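Local coordinates for protein salt-tolerant glutaminase (Micrococcus luteus, PDB 3IHB) that probably hydrolyses L-glutamine to L-glutamate and ammonium, as a member of the serine-dependent glutaminase family with a beta-lactamase-like fold, at residues 58-63 against 260-265; 155-160 against 191-196; 210-215 against 266-271. One frame throughout, in Å; residues are numbered along the deposited sequence.

Contact 1: residues 58-63 against 260-265. With GLU (glutamic acid), chain C.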
# COMPACT_ATOMS: atom_id res chain seq x y z
N VAL A 58 28.37 -6.62 -7.36
CA VAL A 58 29.28 -5.55 -7.70
C VAL A 58 28.97 -4.31 -6.87
O VAL A 58 27.85 -3.81 -6.89
CB VAL A 58 29.16 -5.20 -9.18
CG1 VAL A 58 30.20 -4.14 -9.55
CG2 VAL A 58 29.32 -6.46 -10.03
N GLU A 59 29.98 -3.82 -6.15
CA GLU A 59 29.80 -2.64 -5.32
C GLU A 59 29.81 -1.34 -6.13
O GLU A 59 30.49 -1.23 -7.15
CB GLU A 59 30.90 -2.56 -4.25
CG GLU A 59 30.86 -3.65 -3.20
CD GLU A 59 31.82 -3.36 -2.05
OE1 GLU A 59 32.87 -2.73 -2.31
OE2 GLU A 59 31.53 -3.75 -0.89
N PHE A 60 29.05 -0.36 -5.66
CA PHE A 60 28.98 0.94 -6.33
C PHE A 60 28.55 1.92 -5.26
O PHE A 60 27.95 1.52 -4.27
CB PHE A 60 27.97 0.91 -7.48
CG PHE A 60 26.60 0.46 -7.07
CD1 PHE A 60 25.72 1.34 -6.44
CD2 PHE A 60 26.23 -0.88 -7.20
CE1 PHE A 60 24.50 0.90 -5.94
CE2 PHE A 60 25.01 -1.34 -6.72
CZ PHE A 60 24.14 -0.45 -6.08
N THR A 61 28.88 3.19 -5.43
CA THR A 61 28.48 4.20 -4.45
C THR A 61 26.95 4.32 -4.49
O THR A 61 26.34 4.38 -5.57
CB THR A 61 29.18 5.54 -4.75
OG1 THR A 61 28.94 5.94 -6.11
CG2 THR A 61 30.69 5.40 -4.55
N ILE A 62 26.34 4.33 -3.31
CA ILE A 62 24.89 4.38 -3.19
C ILE A 62 24.28 5.74 -3.53
O ILE A 62 23.11 5.83 -3.90
CB ILE A 62 24.46 3.94 -1.77
CG1 ILE A 62 22.95 3.78 -1.71
CG2 ILE A 62 24.98 4.92 -0.75
CD1 ILE A 62 22.44 3.15 -0.42
N GLN A 63 25.07 6.79 -3.40
CA GLN A 63 24.60 8.13 -3.71
C GLN A 63 23.21 8.43 -3.13
O GLN A 63 22.95 8.14 -1.97
CB GLN A 63 24.60 8.33 -5.23
CG GLN A 63 25.98 8.14 -5.88
CD GLN A 63 27.04 9.12 -5.37
OE1 GLN A 63 26.76 10.30 -5.15
NE2 GLN A 63 28.27 8.64 -5.22
N GLY A 260 20.03 6.22 -7.73
CA GLY A 260 21.25 6.94 -7.42
C GLY A 260 22.04 7.06 -8.71
O GLY A 260 22.05 6.12 -9.50
N VAL A 261 22.69 8.20 -8.93
CA VAL A 261 23.43 8.42 -10.17
C VAL A 261 24.59 7.48 -10.50
O VAL A 261 25.25 7.64 -11.53
CB VAL A 261 23.96 9.88 -10.25
CG1 VAL A 261 22.81 10.83 -10.10
CG2 VAL A 261 25.00 10.13 -9.18
N ALA A 262 24.85 6.49 -9.64
CA ALA A 262 25.91 5.52 -9.90
C ALA A 262 25.32 4.28 -10.55
O ALA A 262 26.04 3.32 -10.87
CB ALA A 262 26.62 5.15 -8.59
N GLY A 263 24.00 4.30 -10.74
CA GLY A 263 23.32 3.18 -11.36
C GLY A 263 22.43 2.37 -10.44
O GLY A 263 21.66 1.52 -10.91
N GLY A 264 22.50 2.61 -9.13
CA GLY A 264 21.68 1.84 -8.21
C GLY A 264 20.25 2.32 -7.96
O GLY A 264 19.98 3.52 -7.96
N VAL A 265 19.33 1.39 -7.77
CA VAL A 265 17.96 1.75 -7.49
C VAL A 265 17.50 0.93 -6.30
O VAL A 265 17.67 -0.29 -6.28
CB VAL A 265 17.00 1.51 -8.69
CG1 VAL A 265 15.58 1.95 -8.32
CG2 VAL A 265 17.45 2.29 -9.89
N GLU C . 26.04 12.73 -4.97
CA GLU C . 25.15 13.46 -5.89
C GLU C . 25.04 14.92 -5.53
O GLU C . 24.62 15.72 -6.35
CB GLU C . 23.75 12.86 -5.92
CG GLU C . 23.60 11.68 -6.84
CD GLU C . 22.16 11.17 -6.97
OE1 GLU C . 21.25 11.96 -7.29
OE2 GLU C . 21.95 9.95 -6.76
O HOH W 1 23.86 4.87 -7.29
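A262 turns its methyl onto the strand opposite: CB sits 3.1 Å from the carbonyl O of T61 and also meets OG1 of the same residue. The next direct touch is F60, whose ring reaches the glycine backbone, CE1 coming 3.7 Å from CA of G264, where the lack of a side chain lets the ring in. Q63 crosses V261 at about a right angle, its CG against CG2. No direct hydrogen bond joins the segments; water 1 bridges them, donating to T61 O while accepting from N of A262 and N of G264. Residues 260-263 form a type I turn, and G263 and G264 both face G260 in a G1 beta bulge that leads into strand 264-269, beside the K-S-G sequence ending at G260, which resembles the KTG motif of the beta-lactamase fold. The bound glutamate rests on both segments. Its OE2 accepts from N of V261 at 2.9 Å, and its amino N donates to OE1 of Q63; S64 N is another direct partner. The Q63 chain bends at chi2 (-61°), bringing its amide round to the ligand, and NE2 donates to OG1 of T61 at 2.9 Å, nearly straight and in the amide plane, which fixes the flip of the amide. Further out, the F60 ring stacks on F278, and L31 of helix 29-32 packs against T61, V261 and A262.

Contact 2: residues 155-160 against 191-196. With GLU (glutamic acid), chain C.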
# COMPACT_ATOMS: atom_id res chain seq x y z
N GLU A 155 37.96 7.56 -3.10
CA GLU A 155 38.33 7.95 -4.45
C GLU A 155 37.19 8.75 -5.08
O GLU A 155 37.43 9.75 -5.77
CB GLU A 155 38.63 6.73 -5.32
CG GLU A 155 39.17 7.08 -6.69
CD GLU A 155 39.24 5.88 -7.62
OE1 GLU A 155 39.65 4.80 -7.15
OE2 GLU A 155 38.89 6.03 -8.81
N THR A 156 35.95 8.31 -4.85
CA THR A 156 34.77 9.00 -5.39
C THR A 156 34.56 10.30 -4.61
O THR A 156 34.30 11.35 -5.18
CB THR A 156 33.48 8.13 -5.26
OG1 THR A 156 33.65 6.92 -6.00
CG2 THR A 156 32.28 8.87 -5.83
N TYR A 157 34.70 10.20 -3.29
CA TYR A 157 34.56 11.34 -2.40
C TYR A 157 35.42 12.50 -2.87
O TYR A 157 34.93 13.61 -3.06
CB TYR A 157 34.96 10.93 -0.98
CG TYR A 157 35.09 12.09 -0.02
CD1 TYR A 157 33.97 12.73 0.49
CD2 TYR A 157 36.35 12.56 0.36
CE1 TYR A 157 34.10 13.81 1.36
CE2 TYR A 157 36.49 13.63 1.22
CZ TYR A 157 35.37 14.26 1.72
OH TYR A 157 35.52 15.33 2.57
N GLU A 158 36.72 12.25 -3.06
CA GLU A 158 37.64 13.29 -3.50
C GLU A 158 37.24 13.79 -4.88
O GLU A 158 37.22 14.98 -5.14
CB GLU A 158 39.08 12.77 -3.53
CG GLU A 158 39.59 12.28 -2.19
CD GLU A 158 39.59 13.36 -1.12
OE1 GLU A 158 38.55 14.02 -0.95
OE2 GLU A 158 40.62 13.55 -0.46
N SER A 159 36.95 12.85 -5.78
CA SER A 159 36.53 13.19 -7.14
C SER A 159 35.34 14.16 -7.11
O SER A 159 35.31 15.14 -7.85
CB SER A 159 36.15 11.92 -7.90
OG SER A 159 35.59 12.23 -9.17
N GLU A 160 34.36 13.87 -6.26
CA GLU A 160 33.18 14.72 -6.18
C GLU A 160 33.43 15.99 -5.37
O GLU A 160 32.89 17.04 -5.69
CB GLU A 160 31.99 13.94 -5.61
CG GLU A 160 30.83 14.84 -5.18
CD GLU A 160 29.49 14.12 -5.08
OE1 GLU A 160 29.46 12.89 -4.84
OE2 GLU A 160 28.45 14.80 -5.23
N TYR A 191 27.98 14.86 3.67
CA TYR A 191 26.99 14.32 2.73
C TYR A 191 27.65 13.64 1.54
O TYR A 191 27.18 12.60 1.07
CB TYR A 191 26.06 15.45 2.26
CG TYR A 191 25.22 15.11 1.04
CD1 TYR A 191 24.13 14.24 1.13
CD2 TYR A 191 25.51 15.68 -0.20
CE1 TYR A 191 23.36 13.94 0.01
CE2 TYR A 191 24.74 15.39 -1.33
CZ TYR A 191 23.67 14.52 -1.22
OH TYR A 191 22.93 14.22 -2.34
N VAL A 192 28.74 14.22 1.04
CA VAL A 192 29.45 13.64 -0.11
C VAL A 192 30.10 12.30 0.27
O VAL A 192 30.21 11.39 -0.55
CB VAL A 192 30.53 14.59 -0.65
CG1 VAL A 192 31.19 13.99 -1.87
CG2 VAL A 192 29.92 15.92 -1.01
N ALA A 193 30.53 12.19 1.53
CA ALA A 193 31.15 10.96 2.02
C ALA A 193 30.02 9.96 2.17
O ALA A 193 30.16 8.78 1.85
CB ALA A 193 31.83 11.21 3.36
N GLN A 194 28.90 10.46 2.66
CA GLN A 194 27.67 9.68 2.84
C GLN A 194 27.27 9.03 1.51
O GLN A 194 26.92 7.85 1.46
CB GLN A 194 26.55 10.61 3.29
CG GLN A 194 25.16 10.03 3.20
CD GLN A 194 24.11 11.08 3.46
OE1 GLN A 194 24.21 11.84 4.43
NE2 GLN A 194 23.08 11.12 2.62
N CYS A 195 27.30 9.81 0.44
CA CYS A 195 26.93 9.33 -0.88
C CYS A 195 27.94 8.35 -1.46
O CYS A 195 27.64 7.61 -2.40
CB CYS A 195 26.78 10.50 -1.85
SG CYS A 195 25.35 11.56 -1.55
N ALA A 196 29.14 8.34 -0.88
CA ALA A 196 30.22 7.48 -1.35
C ALA A 196 30.28 6.11 -0.69
O ALA A 196 31.17 5.31 -1.00
CB ALA A 196 31.56 8.20 -1.19
N GLU C . 26.04 12.73 -4.97
CA GLU C . 25.15 13.46 -5.89
C GLU C . 25.04 14.92 -5.53
O GLU C . 24.62 15.72 -6.35
CB GLU C . 23.75 12.86 -5.92
CG GLU C . 23.60 11.68 -6.84
CD GLU C . 22.16 11.17 -6.97
OE1 GLU C . 21.25 11.96 -7.29
OE2 GLU C . 21.95 9.95 -6.76
O HOH W 2 29.93 10.70 -3.30
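The side chain of E160, an acid that holds the ligand, crosses the V192 methyl at a slant, its CG 3.4 Å from CG1 of V192 and its OE1 3.6 Å from the same carbon. The E160 side chain is extended, with CG trans to the backbone N (chi1 166°), and this carries the carboxylate from helix 154-161 to the amino group of the bound glutamate. OE2 accepts from that nitrogen at 3.2 Å, and OE1 adds a weak bond. Water 2 donates to OE1 at 2.7 Å and to the carbonyl O of V192, tying the acid to the other helix where no direct hydrogen bond is made. Y157 supplies the rest of the packing: its ring edge faces the backbone at A193, CD1 lying 3.6 Å from A193 N, while V192 CG1 and A193 CB close on the same CD1 and its CB rests on CB of A196. Near the ligand, SG of C195 lies over one face of the Y191 ring, offset toward the rim. The segment axes approach to 8.8 Å, their N-to-C directions 137° apart, about midway between perpendicular and antiparallel. Helix 29-32 flanks T156, helix 114-123 backs Y191, and strand 60-61 lies beside C195.

Contact 3: residues 210-215 against 266-271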
# COMPACT_ATOMS: atom_id res chain seq x y z
N CYS A 210 14.27 -4.05 5.09
CA CYS A 210 14.15 -3.57 6.46
C CYS A 210 13.04 -2.52 6.55
O CYS A 210 12.29 -2.47 7.52
CB CYS A 210 15.47 -2.96 6.94
SG CYS A 210 16.80 -4.15 7.17
N LEU A 211 12.95 -1.68 5.53
CA LEU A 211 11.92 -0.65 5.49
C LEU A 211 10.56 -1.29 5.16
O LEU A 211 9.54 -0.93 5.73
CB LEU A 211 12.25 0.41 4.43
CG LEU A 211 13.61 1.11 4.58
CD1 LEU A 211 13.89 1.96 3.36
CD2 LEU A 211 13.62 1.95 5.85
N ALA A 212 10.57 -2.26 4.25
CA ALA A 212 9.33 -2.92 3.83
C ALA A 212 8.65 -3.71 4.94
O ALA A 212 7.43 -3.88 4.92
CB ALA A 212 9.59 -3.83 2.64
N THR A 213 9.42 -4.18 5.92
CA THR A 213 8.83 -4.96 7.01
C THR A 213 8.34 -4.06 8.14
O THR A 213 7.72 -4.53 9.09
CB THR A 213 9.84 -5.97 7.61
OG1 THR A 213 10.87 -5.25 8.29
CG2 THR A 213 10.46 -6.83 6.52
N GLY A 214 8.63 -2.77 8.02
CA GLY A 214 8.25 -1.83 9.05
C GLY A 214 9.39 -1.65 10.04
O GLY A 214 9.18 -1.18 11.16
N GLY A 215 10.61 -2.04 9.65
CA GLY A 215 11.75 -1.87 10.55
C GLY A 215 12.44 -3.13 11.06
O GLY A 215 13.51 -3.03 11.67
N LEU A 266 16.93 1.63 -5.32
CA LEU A 266 16.43 1.05 -4.08
C LEU A 266 14.90 0.96 -4.18
O LEU A 266 14.24 1.88 -4.67
CB LEU A 266 16.79 1.97 -2.91
CG LEU A 266 16.71 1.61 -1.43
CD1 LEU A 266 16.00 2.75 -0.71
CD2 LEU A 266 16.01 0.29 -1.19
N GLY A 267 14.35 -0.16 -3.73
CA GLY A 267 12.92 -0.33 -3.74
C GLY A 267 12.52 -0.97 -2.44
O GLY A 267 13.28 -1.74 -1.86
N ALA A 268 11.32 -0.66 -1.97
CA ALA A 268 10.80 -1.21 -0.72
C ALA A 268 9.27 -1.12 -0.77
O ALA A 268 8.71 -0.03 -0.69
CB ALA A 268 11.34 -0.42 0.47
N LEU A 269 8.62 -2.26 -0.95
CA LEU A 269 7.16 -2.34 -1.02
C LEU A 269 6.70 -2.95 0.29
O LEU A 269 6.86 -4.16 0.51
CB LEU A 269 6.73 -3.23 -2.19
CG LEU A 269 5.22 -3.44 -2.42
CD1 LEU A 269 4.56 -2.11 -2.80
CD2 LEU A 269 5.00 -4.45 -3.53
N PRO A 270 6.14 -2.12 1.18
CA PRO A 270 5.66 -2.59 2.49
C PRO A 270 4.95 -3.93 2.48
O PRO A 270 4.05 -4.18 1.66
CB PRO A 270 4.79 -1.42 2.98
CG PRO A 270 4.63 -0.52 1.79
CD PRO A 270 5.89 -0.68 1.03
N GLY A 271 5.39 -4.79 3.40
CA GLY A 271 4.83 -6.12 3.55
C GLY A 271 5.19 -7.14 2.49
O GLY A 271 4.88 -8.32 2.65
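A268 is the first residue of segment 266-271 to press on the helix end, its methyl 4.1 Å from CB of L211 and somewhat farther from CB of A212. This small residue lets the last turn of helix 201-212 come close to strand 264-269 of the antiparallel sheet. L269 starts its side chain away from the helix and contributes its carbonyl, whose O lies 3.5 Å from CB of A212. P270 follows, ending the strand; its CA is 3.3 Å from the O of A212 in a CA-H...O contact, and P270 also packs on G309 of the second subunit. G271, with positive phi, then turns its N-H onto the same oxygen, the G271 N to A212 O bond being 2.7 Å long and nearly straight at 173°. Across from it the helix closes in a Schellman motif, G215 N bonding C210 O and G214 N bonding L211 O. Those capping bonds use the two carbonyls before A212, whose own O, near the helix C-terminus, is met by the G271 N-H and the P270 CA-H. The junction is thus held by backbone atoms and aliphatic CB groups and does not rest on charge.

All three contacts are largely buried and belong to the glutaminase part of the chain, but only contacts 1 and 2 touch the bound glutamate. They meet each other directly, Q63 N lying 2.9 Å from C195 O in a probable hydrogen bond, and contact 2 is nested inside the chain loop closed by contact 1. Both bridge their segments through water and place polar groups at the ligand. The centre of contact 3 lies about 3 Å from the centre of the chain, away from the ligand pocket, and a direct backbone bond replaces water there. It shares strand 264-269 with contact 1, so one strand runs from the ligand pocket to the helix end near the second subunit.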